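Succinate-semialdehyde dehydrogenase (Synechococcus sp., PDB 4ITA) oxidises succinic semialdehyde to succinate with a nicotinamide cofactor, as an aldehyde dehydrogenase with a Rossmann fold, here bound to NADPH. Local coordinates at residues Ala105-Glu110 with Val118-Leu123. Residues are numbered along the deposited sequence; the frame is centred on the assembly and turned at random.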
loop_
_atom_site.group_PDB
_atom_site.type_symbol
_atom_site.label_atom_id
_atom_site.label_comp_id
_atom_site.label_asym_id
_atom_site.label_seq_id
_atom_site.Cartn_x
_atom_site.Cartn_y
_atom_site.Cartn_z
ATOM N N ALA A 105 -19.735 1.467 0.556
ATOM C CA ALA A 105 -20.753 1.866 -0.417
ATOM C C ALA A 105 -20.146 2.523 -1.657
ATOM O O ALA A 105 -19.073 3.134 -1.590
ATOM C CB ALA A 105 -21.754 2.806 0.232
ATOM N N ASN A 106 -20.840 2.391 -2.789
ATOM C CA ASN A 106 -20.405 3.041 -4.024
ATOM C C ASN A 106 -20.195 4.531 -3.814
ATOM O O ASN A 106 -20.991 5.187 -3.139
ATOM C CB ASN A 106 -21.449 2.881 -5.125
ATOM C CG ASN A 106 -21.653 1.448 -5.555
ATOM O OD1 ASN A 106 -20.882 0.547 -5.212
ATOM N ND2 ASN A 106 -22.705 1.227 -6.334
ATOM N N GLU A 107 -19.137 5.066 -4.408
ATOM C CA GLU A 107 -18.903 6.505 -4.381
ATOM C C GLU A 107 -18.999 7.041 -5.802
ATOM O O GLU A 107 -18.186 6.696 -6.659
ATOM C CB GLU A 107 -17.551 6.822 -3.739
ATOM C CG GLU A 107 -17.517 6.440 -2.257
ATOM C CD GLU A 107 -16.147 6.565 -1.607
ATOM O OE1 GLU A 107 -15.127 6.368 -2.298
ATOM O OE2 GLU A 107 -16.100 6.849 -0.393
ATOM N N TYR A 108 -20.011 7.863 -6.056
ATOM C CA TYR A 108 -20.293 8.339 -7.404
ATOM C C TYR A 108 -19.544 9.626 -7.701
ATOM O O TYR A 108 -19.410 10.495 -6.836
ATOM C CB TYR A 108 -21.808 8.524 -7.604
ATOM C CG TYR A 108 -22.555 7.212 -7.545
ATOM C CD1 TYR A 108 -22.937 6.670 -6.328
ATOM C CD2 TYR A 108 -22.842 6.500 -8.702
ATOM C CE1 TYR A 108 -23.593 5.456 -6.265
ATOM C CE2 TYR A 108 -23.500 5.280 -8.647
ATOM C CZ TYR A 108 -23.874 4.770 -7.424
ATOM O OH TYR A 108 -24.524 3.558 -7.349
ATOM N N THR A 109 -19.042 9.734 -8.927
ATOM C CA THR A 109 -18.350 10.935 -9.380
ATOM C C THR A 109 -18.973 11.332 -10.705
ATOM O O THR A 109 -19.129 10.498 -11.594
ATOM C CB THR A 109 -16.844 10.674 -9.570
ATOM O OG1 THR A 109 -16.245 10.402 -8.296
ATOM C CG2 THR A 109 -16.155 11.885 -10.198
ATOM N N GLU A 110 -19.337 12.600 -10.838
ATOM C CA GLU A 110 -20.017 13.062 -12.039
ATOM C C GLU A 110 -19.066 13.175 -13.227
ATOM O O GLU A 110 -18.024 13.831 -13.151
ATOM C CB GLU A 110 -20.715 14.402 -11.780
ATOM C CG GLU A 110 -21.698 14.822 -12.870
ATOM C CD GLU A 110 -22.906 13.902 -12.971
ATOM O OE1 GLU A 110 -23.531 13.866 -14.050
ATOM O OE2 GLU A 110 -23.228 13.214 -11.976
ATOM N N VAL A 118 -16.895 4.461 -7.992
ATOM C CA VAL A 118 -15.997 3.441 -7.484
ATOM C C VAL A 118 -16.811 2.528 -6.576
ATOM O O VAL A 118 -17.580 3.009 -5.729
ATOM C CB VAL A 118 -14.826 4.064 -6.697
ATOM C CG1 VAL A 118 -13.924 2.979 -6.116
ATOM C CG2 VAL A 118 -14.018 5.009 -7.595
ATOM N N CYS A 119 -16.670 1.222 -6.770
ATOM C CA CYS A 119 -17.244 0.253 -5.841
ATOM C C CYS A 119 -16.102 -0.513 -5.200
ATOM O O CYS A 119 -14.954 -0.412 -5.643
ATOM C CB CYS A 119 -18.253 -0.674 -6.529
ATOM S SG CYS A 119 -17.586 -1.749 -7.796
ATOM N N TYR A 120 -16.410 -1.251 -4.142
ATOM C CA TYR A 120 -15.374 -1.870 -3.336
ATOM C C TYR A 120 -15.678 -3.344 -3.197
ATOM O O TYR A 120 -16.746 -3.723 -2.733
ATOM C CB TYR A 120 -15.264 -1.164 -1.980
ATOM C CG TYR A 120 -14.913 0.298 -2.144
ATOM C CD1 TYR A 120 -13.593 0.697 -2.322
ATOM C CD2 TYR A 120 -15.906 1.276 -2.170
ATOM C CE1 TYR A 120 -13.269 2.033 -2.498
ATOM C CE2 TYR A 120 -15.589 2.612 -2.354
ATOM C CZ TYR A 120 -14.270 2.982 -2.522
ATOM O OH TYR A 120 -13.952 4.317 -2.701
ATOM N N GLN A 121 -14.748 -4.176 -3.640
ATOM C CA GLN A 121 -14.948 -5.618 -3.644
ATOM C C GLN A 121 -13.746 -6.300 -2.998
ATOM O O GLN A 121 -12.622 -5.817 -3.097
ATOM C CB GLN A 121 -15.129 -6.102 -5.080
ATOM C CG GLN A 121 -16.381 -5.548 -5.752
ATOM C CD GLN A 121 -16.618 -6.178 -7.106
ATOM O OE1 GLN A 121 -15.714 -6.249 -7.932
ATOM N NE2 GLN A 121 -17.827 -6.681 -7.324
ATOM N N PRO A 122 -13.967 -7.428 -2.322
ATOM C CA PRO A 122 -12.873 -8.119 -1.637
ATOM C C PRO A 122 -11.835 -8.678 -2.616
ATOM O O PRO A 122 -12.148 -8.999 -3.770
ATOM C CB PRO A 122 -13.592 -9.254 -0.907
ATOM C CG PRO A 122 -14.799 -9.519 -1.749
ATOM C CD PRO A 122 -15.239 -8.148 -2.189
ATOM N N LEU A 123 -10.600 -8.790 -2.152
ATOM C CA LEU A 123 -9.523 -9.348 -2.961
ATOM C C LEU A 123 -9.503 -10.875 -2.981
ATOM O O LEU A 123 -9.189 -11.477 -4.003
ATOM C CB LEU A 123 -8.168 -8.831 -2.476
ATOM C CG LEU A 123 -7.892 -7.340 -2.653
ATOM C CD1 LEU A 123 -6.546 -7.017 -2.040
ATOM C CD2 LEU A 123 -7.943 -6.939 -4.116
HETATM O O HOH W 1 -19.256 -0.697 -3.365
#
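E107 and V118 form an antiparallel hydrogen-bonded pair: E107 N donates to V118 O at 2.9 Å, and V118 N returns a bond to E107 O. Just before the pair, N106 also leans on V118 O, through a CA-H...O contact. The N106 side chain runs outward from there, its CB 3.9 Å from V118 O. N106 CG sits beside the backbone N (chi1 -65°), facing C119 CB. At the tip the amide splits its work. N106 OD1 comes within 3.2 Å of C119 CB and accepts a hydrogen bond from a water, which in turn accepts one from Y120 N, a bridge that links the two segments past the last backbone bond. ND2 turns back to its own segment and donates to Y108 OH, with the hydroxyl almost in the amide plane and the bond nearly straight at 174°. An alanine here would probably leave the water without this acceptor and the Y108 hydroxyl without its N-H donor, the Y108 ring then freer to turn.

E107 runs out extended beyond CG and crosses Y120 at about a right angle. Y120 OH donates to E107 OE1 in a very short bond of 2.4 Å, the carboxylate and ring planes standing 83° apart; A105 O also meets the ring edge, 3.6 Å from Y120 CE2. R445, the last residue of helix 440-445, forms a salt bridge with E107 OE2 and a cation-pi contact with Y120. Strand 107-108 hairpins onto strand 115-129, which also pairs antiparallel with strand 448-455, where V118 and Y120 touch A450, while V118 also packs on P426 of the second subunit.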